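Local structure of lysine-sensitive aspartokinase 3 (Escherichia coli, 2J0W) at residues A[19-24]-A[127-132]; A[93-98]-A[112-117]; A[237-242]-A[282-287]; A[298-303]-A[392-397]; A[308-313]-A[350-355]. The protein catalyses the ATP-dependent phosphorylation of L-aspartate to 4-phospho-L-aspartate, the first step of lysine biosynthesis, and is subject to allosteric inhibition by lysine. All coordinates share one frame; numbering follows the deposited sequence.

How the contacts relate
From the N terminus, contact 1 closes the first long loop, bringing helix 17-27 against the end of helix 108-131. Contact 2 is nested inside that loop and uses the same helix 108-131, now paired with helix 82-102. The two lie about 24 Å apart, centre to centre. Contact 3 follows in series and joins strand 239-244 to the loop leading into strand 287-290, its neighbour in the large mixed sheet. Contact 4 then closes a loop in the regulatory region, between strands 299-313 and 386-393. It touches contact 3, where Arg300 packs against Glu242 and Ile240. Contact 5 is nested within contact 4 and pairs the far part of strand 299-313 with strand 348-353.

Contact 1 (A[19-24]-A[127-132]); sequences AMNRSA and VEILRE
Met20 and Ile129 make the main contact between helix 17-27 and the last turns of helix 108-131. The Ile129 tip enters the bend of the methionine chain. Its CD1 lies 3.4 Å from Met20 CB and 3.3 Å from Met20 CE. Met20 CG is anti to the backbone N (chi1 -152°), and the chain then bends at chi2 and chi3. The two side chains cross obliquely. In Ile129, CG1 stands beside the backbone N, and an extended chi2 (-168°) carries CD1 outward to the methionine. The other branch, CG2, is anti to the backbone N and serves different partners. It meets Asn21 OD1 at 3.6 Å and Ala24 CB at 4.0 Å. The Asn21 contact is only a packing contact, for OD1 accepts a hydrogen bond from Arg133. One turn along, Ala24 CB also touches Leu130 CD2 at 3.5 Å. The small alanine lets the leucine branch come up close to the helix backbone. The segment axes approach to 10.1 Å. Behind the contact, Leu130 packs on Leu178 and Ile180 of strand 178-182, while Met20 also rests on Leu125 and Phe126. The interface between the two segments is thus held by apolar packing alone. Its fit depends on the shape of the methionine and isoleucine chains, and the one polar group at its border, the Asn21 amide, is engaged by Arg133.

Contact 2 (A[93-98]-A[112-117]); sequences ENITVL and DELVSH
Asn94 OD1 takes two donors, the ring of His117 and a water. The bond from His117 NE2 to Asn94 OD1 is weak, at 3.3 Å and bent to 126°. The water lies 3.0 Å from Asn94 OD1 and also makes a weak bond to Glu113 OE2, bridging the two helices. The amide and ring planes are 25° apart. His117 ND1 makes weak bonds to the backbone oxygens of Glu113 and Leu114. Apolar groups hold the rest of the ring. Ile95 CG1 packs obliquely on His117 CD2 at 3.7 Å, and Leu98 CD1 reaches His117 CE1 at 3.9 Å. Leu98 CB also meets Leu114 CD1 at 3.9 Å. An alanine in place of His117 would probably leave Asn94 OD1 without its ring partner and open a gap beside Ile95 CG1 and Leu98 CD1. The helix segments run roughly antiparallel, their axes 10.0 Å apart. They belong to helices 82-102 and 108-131 of the kinase region. Leu48 of helix 44-51 covers both Ile95 and Leu114, Leu64 of helix 57-75 packs on Ile95, and Thr193 of strand 193-195 binds the other oxygen of Glu113.

Contact 3 (A[237-242]-A[282-287]); sequences AKRIDE and PRAGGT
Arg239 clasps the carbonyl oxygen of Gly285 with two nitrogens of one guanidinium edge. Arg239 NE lies 3.0 Å and Arg239 NH2 2.6 Å from Gly285 O. Both nitrogens approach from the same face of the carbonyl plane, and the oxygen lies close to the guanidinium plane. Arg239 CG is anti to the backbone N (chi1 -179°), and the chain bends at chi2 and chi3. Gly285 suits this place. Its backbone angles (phi 93°, psi 137°) would jam a CB against the preceding carbonyl, and a CB would also point toward the arginine. The tighter part of the contact is around Thr287, which is buried. Its CA makes a CH...O contact of 3.6 Å with Asp241 O. Thr287 OG1 is bonded to Ile226 N, while its very short approach to Ile240 O is uncertain in the model. The other side is looser and open to solvent. Ala284 and Asp241 are exposed. Asp241 OD1 lies 3.5 Å from Arg239 NE but well out of the guanidinium plane, which makes a purely ionic pairing. Tyr227, an ATP-binding residue, packs on Arg239, and the side chain of Ile240 is about 6 Å from the bound ADP. The arrangement joins strand 239-244 to the start of the parallel strand 287-290, in the mixed sheet of the amino acid kinase fold, beside the nucleotide site.

Contact 4 (A[298-303]-A[392-397]); sequences LFRALA and IGNDLS
Arg300 and Ala301 both donate their backbone N-H to one acceptor, Ile392 O. Arg300 N lies 2.7 Å from Ile392 O, in the carbonyl plane. Ala301 N is farther from Ile392 O, at 3.3 Å. Ile392 N answers with a bond of 3.0 Å to Ala301 O, nearly straight at 170°. Two residues facing one make this a classic beta bulge. Beyond it, Gly393 lies close against the other strand. Gly393 CA makes a CH...O contact of 3.1 Å with Leu298 O, and a CB there would clash with that oxygen. Asn394 N adds a weak bond to Leu298 O. The next shell is apolar. Leu396 CD2 sits at the edge of the Phe299 ring, 3.6 Å from Phe299 CE1, and 4.0 Å from Leu298 CD1. Leu298 CG lies over one face of that ring, offset toward its rim. Leu447 and Phe448 of helix 436-448 also pack on the ring. Farther out, Arg300 NE forms a salt bridge with Glu247, and Asn394 ND2 bonds to Pro297 O. Ala301 and Ile392 lie on the other face and pack on Met251 of helix 245-253. The chemistry is divided. Backbone bonds join strands 299-313 and 386-393 at the bulge, apolar groups pack on the side of the sheet that carries Phe299, and the Arg300 charge is paired with the kinase-side helix 245-253.

Contact 5 (A[308-313]-A[350-355]); sequences QTLLTL and ALTLDT
Gln308 NE2 donates to Asp354 OD1 at 2.8 Å, in a nearly straight bond of 165°. The carboxylate oxygen is met on its anti side, and it lies close to the amide plane of the glutamine. The Gln308 chain bends at chi2 (-64°), which turns CD toward Asp354. NE2 also bonds to Arg306 O, while Gln308 OE1 accepts from Arg305 NE, so both ends of the buried amide are satisfied. Arg305 NE makes a long, weak ion pair with Asp354 OD1 as well. An alanine in place of Gln308 would probably leave Asp354 OD1 without its amide donor and Arg305 without this acceptor. The backbone is paired too. Thr309 N bonds to Leu353 O at 2.7 Å, and Leu353 N to Thr309 O at 2.6 Å. Leu311 N to Leu351 O and Leu351 N to Leu311 O are both 2.7 Å, the second with its donor above the carbonyl plane. These are the hydrogen-bonded pairs of an antiparallel sheet in the ACT region of the regulatory half. On its other edge strand 299-313 is bonded to neighbours too, Gln308 with Leu386 and Leu310 with Glu383. Leu311 and Leu351 lie side by side on one face, with Leu311 CD2 at 3.9 Å from Leu351 CD1. Leu353 CD1 joins them at 4.1 Å from Leu311 CD2. On the opposite face, Ala350 CB touches both Leu310 CD1 and Thr312 OG1, and Ala350 also packs on Gly421 of the second subunit. The side chain of Leu353 touches Val339, a residue that binds the inhibitor lysine.

Contact 1 (A[19-24]-A[127-132])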
# COMPACT_ATOMS: atom_id res chain seq x y z
N ALA A 19 -10.91 43.28 15.11
CA ALA A 19 -10.43 42.30 14.14
C ALA A 19 -11.19 42.46 12.83
O ALA A 19 -10.60 42.50 11.74
CB ALA A 19 -10.64 40.90 14.70
N MET A 20 -12.50 42.55 12.95
CA MET A 20 -13.34 42.69 11.79
C MET A 20 -12.87 43.91 11.02
O MET A 20 -12.80 43.90 9.80
CB MET A 20 -14.80 42.83 12.21
CG MET A 20 -15.77 42.32 11.18
SD MET A 20 -17.16 41.44 11.92
CE MET A 20 -18.38 42.67 11.91
N ASN A 21 -12.54 44.97 11.76
CA ASN A 21 -12.05 46.20 11.16
C ASN A 21 -10.68 45.97 10.49
O ASN A 21 -10.48 46.34 9.32
CB ASN A 21 -11.94 47.30 12.23
CG ASN A 21 -13.19 48.17 12.31
OD1 ASN A 21 -13.71 48.65 11.29
ND2 ASN A 21 -13.66 48.41 13.53
N ARG A 22 -9.74 45.37 11.22
CA ARG A 22 -8.44 45.08 10.63
C ARG A 22 -8.68 44.46 9.26
O ARG A 22 -8.08 44.86 8.27
CB ARG A 22 -7.64 44.09 11.48
CG ARG A 22 -6.81 44.70 12.60
CD ARG A 22 -6.17 43.61 13.46
NE ARG A 22 -6.86 43.47 14.75
CZ ARG A 22 -7.42 42.35 15.19
NH1 ARG A 22 -7.40 41.25 14.45
NH2 ARG A 22 -8.01 42.33 16.38
N SER A 23 -9.59 43.48 9.23
CA SER A 23 -9.92 42.78 8.00
C SER A 23 -10.60 43.67 6.97
O SER A 23 -10.38 43.52 5.77
CB SER A 23 -10.81 41.56 8.30
OG SER A 23 -10.09 40.59 9.05
N ALA A 24 -11.43 44.59 7.43
CA ALA A 24 -12.12 45.49 6.51
C ALA A 24 -11.08 46.38 5.85
O ALA A 24 -11.18 46.68 4.65
CB ALA A 24 -13.15 46.33 7.25
N VAL A 127 -20.84 43.54 6.65
CA VAL A 127 -21.36 44.52 5.70
C VAL A 127 -21.61 45.83 6.41
O VAL A 127 -21.34 46.91 5.87
CB VAL A 127 -22.66 44.06 5.01
CG1 VAL A 127 -22.46 42.72 4.37
CG2 VAL A 127 -23.81 44.02 5.99
N GLU A 128 -22.11 45.74 7.64
CA GLU A 128 -22.40 46.92 8.45
C GLU A 128 -21.12 47.65 8.81
O GLU A 128 -21.09 48.88 8.85
CB GLU A 128 -23.15 46.53 9.71
CG GLU A 128 -24.60 46.18 9.44
CD GLU A 128 -25.27 47.20 8.54
OE1 GLU A 128 -25.34 48.39 8.92
OE2 GLU A 128 -25.72 46.81 7.44
N ILE A 129 -20.06 46.90 9.08
CA ILE A 129 -18.80 47.54 9.40
C ILE A 129 -18.25 48.24 8.17
O ILE A 129 -17.51 49.22 8.28
CB ILE A 129 -17.78 46.52 9.92
CG1 ILE A 129 -17.95 46.36 11.43
CG2 ILE A 129 -16.38 46.96 9.60
CD1 ILE A 129 -16.82 45.60 12.09
N LEU A 130 -18.62 47.75 6.99
CA LEU A 130 -18.15 48.34 5.74
C LEU A 130 -18.96 49.56 5.33
O LEU A 130 -18.41 50.51 4.77
CB LEU A 130 -18.16 47.30 4.62
CG LEU A 130 -17.14 46.17 4.73
CD1 LEU A 130 -17.13 45.37 3.45
CD2 LEU A 130 -15.77 46.75 4.99
N ARG A 131 -20.27 49.53 5.58
CA ARG A 131 -21.12 50.66 5.25
C ARG A 131 -20.98 51.80 6.27
O ARG A 131 -21.36 52.94 6.00
CB ARG A 131 -22.58 50.22 5.16
CG ARG A 131 -22.84 49.37 3.95
CD ARG A 131 -24.29 49.02 3.81
NE ARG A 131 -24.53 48.31 2.57
CZ ARG A 131 -25.71 47.80 2.21
NH1 ARG A 131 -26.76 47.93 3.01
NH2 ARG A 131 -25.84 47.17 1.05
N GLU A 132 -20.44 51.48 7.43
CA GLU A 132 -20.23 52.47 8.47
C GLU A 132 -19.06 53.34 8.00
O GLU A 132 -18.67 54.31 8.66
CB GLU A 132 -19.88 51.79 9.79
CG GLU A 132 -20.00 52.68 11.01
CD GLU A 132 -20.18 51.88 12.30
OE1 GLU A 132 -19.19 51.69 13.04
OE2 GLU A 132 -21.33 51.44 12.55

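Contact 2 (A[93-98]-A[112-117])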
# COMPACT_ATOMS: atom_id res chain seq x y z
N GLU A 93 -32.91 33.87 17.93
CA GLU A 93 -34.13 33.21 18.33
C GLU A 93 -34.26 31.87 17.61
O GLU A 93 -34.61 30.86 18.22
CB GLU A 93 -35.35 34.09 18.02
CG GLU A 93 -36.69 33.46 18.42
CD GLU A 93 -36.79 33.15 19.91
OE1 GLU A 93 -36.54 34.06 20.73
OE2 GLU A 93 -37.11 31.99 20.27
N ASN A 94 -33.97 31.85 16.31
CA ASN A 94 -34.10 30.60 15.57
C ASN A 94 -33.09 29.59 16.07
O ASN A 94 -33.41 28.40 16.22
CB ASN A 94 -33.90 30.83 14.07
CG ASN A 94 -34.41 29.66 13.24
OD1 ASN A 94 -33.64 28.98 12.56
ND2 ASN A 94 -35.71 29.41 13.31
N ILE A 95 -31.88 30.06 16.34
CA ILE A 95 -30.83 29.19 16.85
C ILE A 95 -31.38 28.54 18.12
O ILE A 95 -31.26 27.33 18.33
CB ILE A 95 -29.54 30.00 17.18
CG1 ILE A 95 -28.88 30.46 15.88
CG2 ILE A 95 -28.58 29.17 18.01
CD1 ILE A 95 -27.61 31.28 16.06
N THR A 96 -32.02 29.37 18.94
CA THR A 96 -32.59 28.90 20.18
C THR A 96 -33.62 27.80 19.94
O THR A 96 -33.52 26.72 20.54
CB THR A 96 -33.24 30.06 20.95
OG1 THR A 96 -32.24 31.06 21.20
CG2 THR A 96 -33.84 29.58 22.27
N VAL A 97 -34.59 28.02 19.06
CA VAL A 97 -35.59 26.98 18.83
C VAL A 97 -34.96 25.72 18.27
O VAL A 97 -35.35 24.61 18.65
CB VAL A 97 -36.73 27.43 17.88
CG1 VAL A 97 -37.95 26.50 18.07
CG2 VAL A 97 -37.13 28.87 18.15
N LEU A 98 -33.99 25.87 17.37
CA LEU A 98 -33.32 24.70 16.80
C LEU A 98 -32.59 23.94 17.91
O LEU A 98 -32.61 22.70 17.97
CB LEU A 98 -32.33 25.11 15.70
CG LEU A 98 -32.99 25.66 14.42
CD1 LEU A 98 -31.93 26.10 13.44
CD2 LEU A 98 -33.88 24.60 13.80
N ASP A 112 -26.11 20.87 10.24
CA ASP A 112 -25.67 21.74 9.15
C ASP A 112 -26.54 23.00 9.14
O ASP A 112 -26.04 24.10 8.92
CB ASP A 112 -25.78 21.03 7.79
CG ASP A 112 -24.48 20.34 7.38
OD1 ASP A 112 -23.60 20.14 8.24
OD2 ASP A 112 -24.34 19.98 6.19
N GLU A 113 -27.84 22.82 9.37
CA GLU A 113 -28.77 23.95 9.35
C GLU A 113 -28.57 24.90 10.52
O GLU A 113 -28.68 26.11 10.38
CB GLU A 113 -30.21 23.45 9.37
CG GLU A 113 -31.23 24.57 9.57
CD GLU A 113 -31.14 25.66 8.52
OE1 GLU A 113 -31.11 25.34 7.31
OE2 GLU A 113 -31.13 26.85 8.90
N LEU A 114 -28.28 24.34 11.69
CA LEU A 114 -28.08 25.17 12.86
C LEU A 114 -26.69 25.79 12.78
O LEU A 114 -26.51 26.98 13.02
CB LEU A 114 -28.21 24.32 14.11
CG LEU A 114 -28.30 25.06 15.44
CD1 LEU A 114 -28.64 24.06 16.53
CD2 LEU A 114 -27.00 25.75 15.74
N VAL A 115 -25.69 24.99 12.42
CA VAL A 115 -24.35 25.54 12.37
C VAL A 115 -24.18 26.59 11.29
O VAL A 115 -23.34 27.46 11.40
CB VAL A 115 -23.28 24.45 12.18
CG1 VAL A 115 -21.96 25.10 11.78
CG2 VAL A 115 -23.08 23.66 13.47
N SER A 116 -24.99 26.52 10.25
CA SER A 116 -24.87 27.48 9.18
C SER A 116 -25.04 28.91 9.71
O SER A 116 -24.40 29.85 9.21
CB SER A 116 -25.93 27.19 8.12
OG SER A 116 -27.20 27.36 8.69
N HIS A 117 -25.88 29.08 10.72
CA HIS A 117 -26.13 30.39 11.32
C HIS A 117 -24.91 31.26 11.70
O HIS A 117 -25.02 32.49 11.70
CB HIS A 117 -27.05 30.23 12.54
CG HIS A 117 -28.47 29.92 12.17
ND1 HIS A 117 -28.84 28.73 11.58
CD2 HIS A 117 -29.59 30.67 12.25
CE1 HIS A 117 -30.13 28.76 11.30
NE2 HIS A 117 -30.61 29.93 11.70
O HOH W 1 -34.13 27.30 10.10

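Contact 3 (A[237-242]-A[282-287])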
# COMPACT_ATOMS: atom_id res chain seq x y z
N ALA A 237 9.84 27.09 13.64
CA ALA A 237 9.32 26.86 12.30
C ALA A 237 9.61 28.05 11.42
O ALA A 237 9.37 29.19 11.81
CB ALA A 237 7.84 26.63 12.35
N LYS A 238 10.13 27.78 10.23
CA LYS A 238 10.47 28.83 9.28
C LYS A 238 9.30 29.08 8.31
O LYS A 238 8.62 28.13 7.92
CB LYS A 238 11.71 28.45 8.44
CG LYS A 238 12.84 27.66 9.15
CD LYS A 238 13.50 28.44 10.28
CE LYS A 238 14.62 27.64 10.95
NZ LYS A 238 15.14 28.33 12.18
N ARG A 239 9.08 30.33 7.92
CA ARG A 239 8.02 30.64 6.96
C ARG A 239 8.50 30.23 5.57
O ARG A 239 9.69 30.19 5.31
CB ARG A 239 7.69 32.14 6.91
CG ARG A 239 6.57 32.43 5.91
CD ARG A 239 6.94 33.47 4.88
NE ARG A 239 6.48 34.78 5.30
CZ ARG A 239 7.10 35.54 6.20
NH1 ARG A 239 8.23 35.12 6.76
NH2 ARG A 239 6.57 36.69 6.57
N ILE A 240 7.56 29.95 4.68
CA ILE A 240 7.89 29.55 3.32
C ILE A 240 7.31 30.57 2.37
O ILE A 240 6.13 30.54 2.07
CB ILE A 240 7.27 28.19 2.99
CG1 ILE A 240 7.84 27.14 3.93
CG2 ILE A 240 7.47 27.87 1.51
CD1 ILE A 240 7.23 25.78 3.74
N ASP A 241 8.16 31.47 1.87
CA ASP A 241 7.70 32.54 1.00
C ASP A 241 6.95 32.12 -0.27
O ASP A 241 6.04 32.83 -0.71
CB ASP A 241 8.87 33.46 0.63
CG ASP A 241 9.53 34.08 1.85
OD1 ASP A 241 8.80 34.69 2.67
OD2 ASP A 241 10.76 33.96 1.99
N GLU A 242 7.32 31.00 -0.87
CA GLU A 242 6.61 30.58 -2.08
C GLU A 242 6.70 29.07 -2.26
O GLU A 242 7.74 28.47 -2.02
CB GLU A 242 7.18 31.30 -3.31
CG GLU A 242 6.36 31.10 -4.58
CD GLU A 242 6.97 31.78 -5.79
OE1 GLU A 242 8.11 31.44 -6.15
OE2 GLU A 242 6.30 32.65 -6.39
N PRO A 282 -0.33 42.16 8.10
CA PRO A 282 -0.12 42.07 6.65
C PRO A 282 1.19 42.59 6.08
O PRO A 282 1.35 42.66 4.86
CB PRO A 282 -1.32 42.81 6.09
CG PRO A 282 -1.60 43.83 7.13
CD PRO A 282 -1.47 43.04 8.40
N ARG A 283 2.13 42.96 6.94
CA ARG A 283 3.41 43.45 6.47
C ARG A 283 4.52 42.51 6.90
O ARG A 283 5.71 42.80 6.73
CB ARG A 283 3.67 44.86 7.00
CG ARG A 283 3.47 45.03 8.49
CD ARG A 283 3.59 46.50 8.87
NE ARG A 283 2.80 47.35 7.97
CZ ARG A 283 2.57 48.64 8.16
NH1 ARG A 283 3.07 49.25 9.24
NH2 ARG A 283 1.85 49.33 7.29
N ALA A 284 4.12 41.39 7.48
CA ALA A 284 5.11 40.41 7.88
C ALA A 284 5.30 39.62 6.59
O ALA A 284 6.38 39.10 6.34
CB ALA A 284 4.57 39.52 8.99
N GLY A 285 4.25 39.58 5.78
CA GLY A 285 4.31 38.87 4.51
C GLY A 285 3.83 37.42 4.57
O GLY A 285 4.16 36.66 5.49
N GLY A 286 3.06 37.01 3.57
CA GLY A 286 2.57 35.65 3.55
C GLY A 286 3.19 34.79 2.47
O GLY A 286 4.15 35.20 1.81
N THR A 287 2.65 33.60 2.31
CA THR A 287 3.12 32.64 1.32
C THR A 287 2.21 32.63 0.12
O THR A 287 0.99 32.68 0.25
CB THR A 287 3.13 31.21 1.87
OG1 THR A 287 3.92 31.15 3.06
CG2 THR A 287 3.68 30.25 0.83

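Contact 4 (A[298-303]-A[392-397])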
# COMPACT_ATOMS: atom_id res chain seq x y z
N LEU A 298 14.42 19.82 -1.35
CA LEU A 298 14.23 18.38 -1.32
C LEU A 298 13.25 18.14 -0.19
O LEU A 298 12.47 17.20 -0.22
CB LEU A 298 15.55 17.67 -1.03
CG LEU A 298 15.49 16.14 -1.11
CD1 LEU A 298 15.15 15.72 -2.54
CD2 LEU A 298 16.82 15.55 -0.68
N PHE A 299 13.30 19.02 0.80
CA PHE A 299 12.41 18.93 1.96
C PHE A 299 11.78 20.29 2.24
O PHE A 299 12.47 21.20 2.69
CB PHE A 299 13.18 18.49 3.20
CG PHE A 299 13.93 17.20 3.05
CD1 PHE A 299 13.38 16.13 2.35
CD2 PHE A 299 15.18 17.03 3.65
CE1 PHE A 299 14.04 14.91 2.26
CE2 PHE A 299 15.86 15.82 3.56
CZ PHE A 299 15.29 14.75 2.87
N ARG A 300 10.48 20.43 1.97
CA ARG A 300 9.81 21.70 2.23
C ARG A 300 9.34 21.78 3.67
O ARG A 300 9.64 22.74 4.37
CB ARG A 300 8.58 21.89 1.35
CG ARG A 300 8.85 22.34 -0.06
CD ARG A 300 8.98 23.85 -0.22
NE ARG A 300 8.92 24.18 -1.64
CZ ARG A 300 9.14 25.38 -2.16
NH1 ARG A 300 9.45 26.41 -1.39
NH2 ARG A 300 9.05 25.55 -3.48
N ALA A 301 8.61 20.76 4.10
CA ALA A 301 8.08 20.77 5.45
C ALA A 301 7.62 19.43 5.97
O ALA A 301 7.72 18.41 5.30
CB ALA A 301 6.94 21.76 5.52
N LEU A 302 7.10 19.46 7.19
CA LEU A 302 6.57 18.29 7.86
C LEU A 302 5.13 18.63 8.21
O LEU A 302 4.81 19.77 8.54
CB LEU A 302 7.36 18.00 9.13
CG LEU A 302 8.86 17.77 8.95
CD1 LEU A 302 9.53 17.69 10.30
CD2 LEU A 302 9.10 16.49 8.14
N ALA A 303 4.25 17.63 8.12
CA ALA A 303 2.84 17.81 8.43
C ALA A 303 2.40 16.70 9.37
O ALA A 303 2.79 15.54 9.22
CB ALA A 303 2.01 17.77 7.16
N ILE A 392 7.12 16.48 3.15
CA ILE A 392 6.86 16.90 1.80
C ILE A 392 8.06 17.59 1.20
O ILE A 392 8.73 18.39 1.86
CB ILE A 392 5.65 17.82 1.74
CG1 ILE A 392 4.43 17.02 2.19
CG2 ILE A 392 5.47 18.39 0.33
CD1 ILE A 392 3.14 17.69 1.90
N GLY A 393 8.32 17.25 -0.06
CA GLY A 393 9.44 17.82 -0.77
C GLY A 393 9.32 17.50 -2.23
O GLY A 393 8.21 17.47 -2.78
N ASN A 394 10.45 17.23 -2.87
CA ASN A 394 10.45 16.96 -4.30
C ASN A 394 11.47 15.89 -4.69
O ASN A 394 12.61 15.91 -4.24
CB ASN A 394 10.72 18.27 -5.03
CG ASN A 394 9.83 19.40 -4.52
OD1 ASN A 394 8.66 19.50 -4.89
ND2 ASN A 394 10.37 20.23 -3.64
N ASP A 395 11.03 14.95 -5.52
CA ASP A 395 11.89 13.86 -5.98
C ASP A 395 12.55 13.06 -4.86
O ASP A 395 13.71 12.66 -4.97
CB ASP A 395 12.96 14.43 -6.91
CG ASP A 395 12.38 15.18 -8.08
OD1 ASP A 395 13.16 15.69 -8.91
OD2 ASP A 395 11.13 15.27 -8.16
N LEU A 396 11.80 12.82 -3.78
CA LEU A 396 12.31 12.06 -2.66
C LEU A 396 12.56 10.60 -3.06
O LEU A 396 13.45 9.94 -2.52
CB LEU A 396 11.30 12.09 -1.50
CG LEU A 396 10.81 13.47 -1.08
CD1 LEU A 396 9.78 13.34 0.03
CD2 LEU A 396 11.98 14.30 -0.62
N SER A 397 11.77 10.12 -4.03
CA SER A 397 11.86 8.74 -4.51
C SER A 397 13.11 8.44 -5.33
O SER A 397 13.71 7.37 -5.18
CB SER A 397 10.62 8.38 -5.34
OG SER A 397 10.42 9.30 -6.40

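Contact 5 (A[308-313]-A[350-355])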
# COMPACT_ATOMS: atom_id res chain seq x y z
N GLN A 308 -5.35 9.27 13.95
CA GLN A 308 -5.48 8.42 12.80
C GLN A 308 -5.85 7.03 13.32
O GLN A 308 -5.59 6.70 14.48
CB GLN A 308 -4.17 8.39 12.02
CG GLN A 308 -3.69 9.76 11.60
CD GLN A 308 -4.64 10.46 10.63
OE1 GLN A 308 -4.76 10.07 9.47
NE2 GLN A 308 -5.30 11.51 11.10
N THR A 309 -6.49 6.25 12.47
CA THR A 309 -6.88 4.90 12.84
C THR A 309 -6.22 3.94 11.84
O THR A 309 -6.26 4.18 10.64
CB THR A 309 -8.41 4.74 12.76
OG1 THR A 309 -9.04 5.77 13.55
CG2 THR A 309 -8.83 3.37 13.28
N LEU A 310 -5.59 2.87 12.34
CA LEU A 310 -4.96 1.90 11.45
C LEU A 310 -5.81 0.63 11.34
O LEU A 310 -5.85 -0.19 12.26
CB LEU A 310 -3.55 1.50 11.92
CG LEU A 310 -2.87 0.49 10.97
CD1 LEU A 310 -2.51 1.19 9.66
CD2 LEU A 310 -1.63 -0.11 11.61
N LEU A 311 -6.49 0.50 10.21
CA LEU A 311 -7.35 -0.65 9.95
C LEU A 311 -6.61 -1.69 9.13
O LEU A 311 -6.56 -1.60 7.90
CB LEU A 311 -8.58 -0.19 9.19
CG LEU A 311 -9.60 -1.28 8.89
CD1 LEU A 311 -10.16 -1.84 10.20
CD2 LEU A 311 -10.69 -0.70 8.03
N THR A 312 -6.02 -2.66 9.81
CA THR A 312 -5.25 -3.73 9.17
C THR A 312 -6.15 -4.92 8.80
O THR A 312 -6.86 -5.46 9.64
CB THR A 312 -4.12 -4.22 10.10
OG1 THR A 312 -3.23 -3.13 10.39
CG2 THR A 312 -3.34 -5.34 9.46
N LEU A 313 -6.11 -5.32 7.53
CA LEU A 313 -6.92 -6.44 7.08
C LEU A 313 -6.11 -7.65 6.63
O LEU A 313 -5.30 -7.58 5.70
CB LEU A 313 -7.85 -6.01 5.96
CG LEU A 313 -8.97 -5.06 6.38
CD1 LEU A 313 -9.88 -4.77 5.20
CD2 LEU A 313 -9.75 -5.69 7.53
N ALA A 350 -2.86 -2.95 5.40
CA ALA A 350 -3.01 -1.99 6.49
C ALA A 350 -3.50 -0.65 5.98
O ALA A 350 -2.81 0.03 5.21
CB ALA A 350 -1.68 -1.81 7.25
N LEU A 351 -4.70 -0.28 6.41
CA LEU A 351 -5.34 0.97 6.00
C LEU A 351 -5.17 2.11 7.01
O LEU A 351 -5.43 1.92 8.20
CB LEU A 351 -6.82 0.70 5.75
CG LEU A 351 -7.14 -0.33 4.67
CD1 LEU A 351 -8.57 -0.80 4.81
CD2 LEU A 351 -6.92 0.28 3.30
N THR A 352 -4.73 3.27 6.53
CA THR A 352 -4.52 4.45 7.37
C THR A 352 -5.74 5.36 7.31
O THR A 352 -5.94 6.07 6.32
CB THR A 352 -3.27 5.26 6.92
OG1 THR A 352 -2.09 4.46 7.05
CG2 THR A 352 -3.12 6.51 7.78
N LEU A 353 -6.55 5.36 8.36
CA LEU A 353 -7.78 6.17 8.37
C LEU A 353 -7.77 7.48 9.15
O LEU A 353 -7.53 7.51 10.37
CB LEU A 353 -8.95 5.31 8.85
CG LEU A 353 -9.20 4.07 7.99
CD1 LEU A 353 -10.52 3.41 8.39
CD2 LEU A 353 -9.23 4.49 6.52
N ASP A 354 -8.06 8.56 8.43
CA ASP A 354 -8.11 9.90 9.00
C ASP A 354 -9.49 10.19 9.59
O ASP A 354 -10.47 9.53 9.23
CB ASP A 354 -7.76 10.91 7.90
CG ASP A 354 -7.79 12.34 8.40
OD1 ASP A 354 -7.41 12.58 9.57
OD2 ASP A 354 -8.18 13.23 7.60
N THR A 355 -9.58 11.16 10.49
CA THR A 355 -10.87 11.49 11.06
C THR A 355 -11.73 12.04 9.93
O THR A 355 -11.22 12.41 8.87
CB THR A 355 -10.76 12.56 12.16
OG1 THR A 355 -10.11 13.72 11.63
CG2 THR A 355 -10.00 12.00 13.37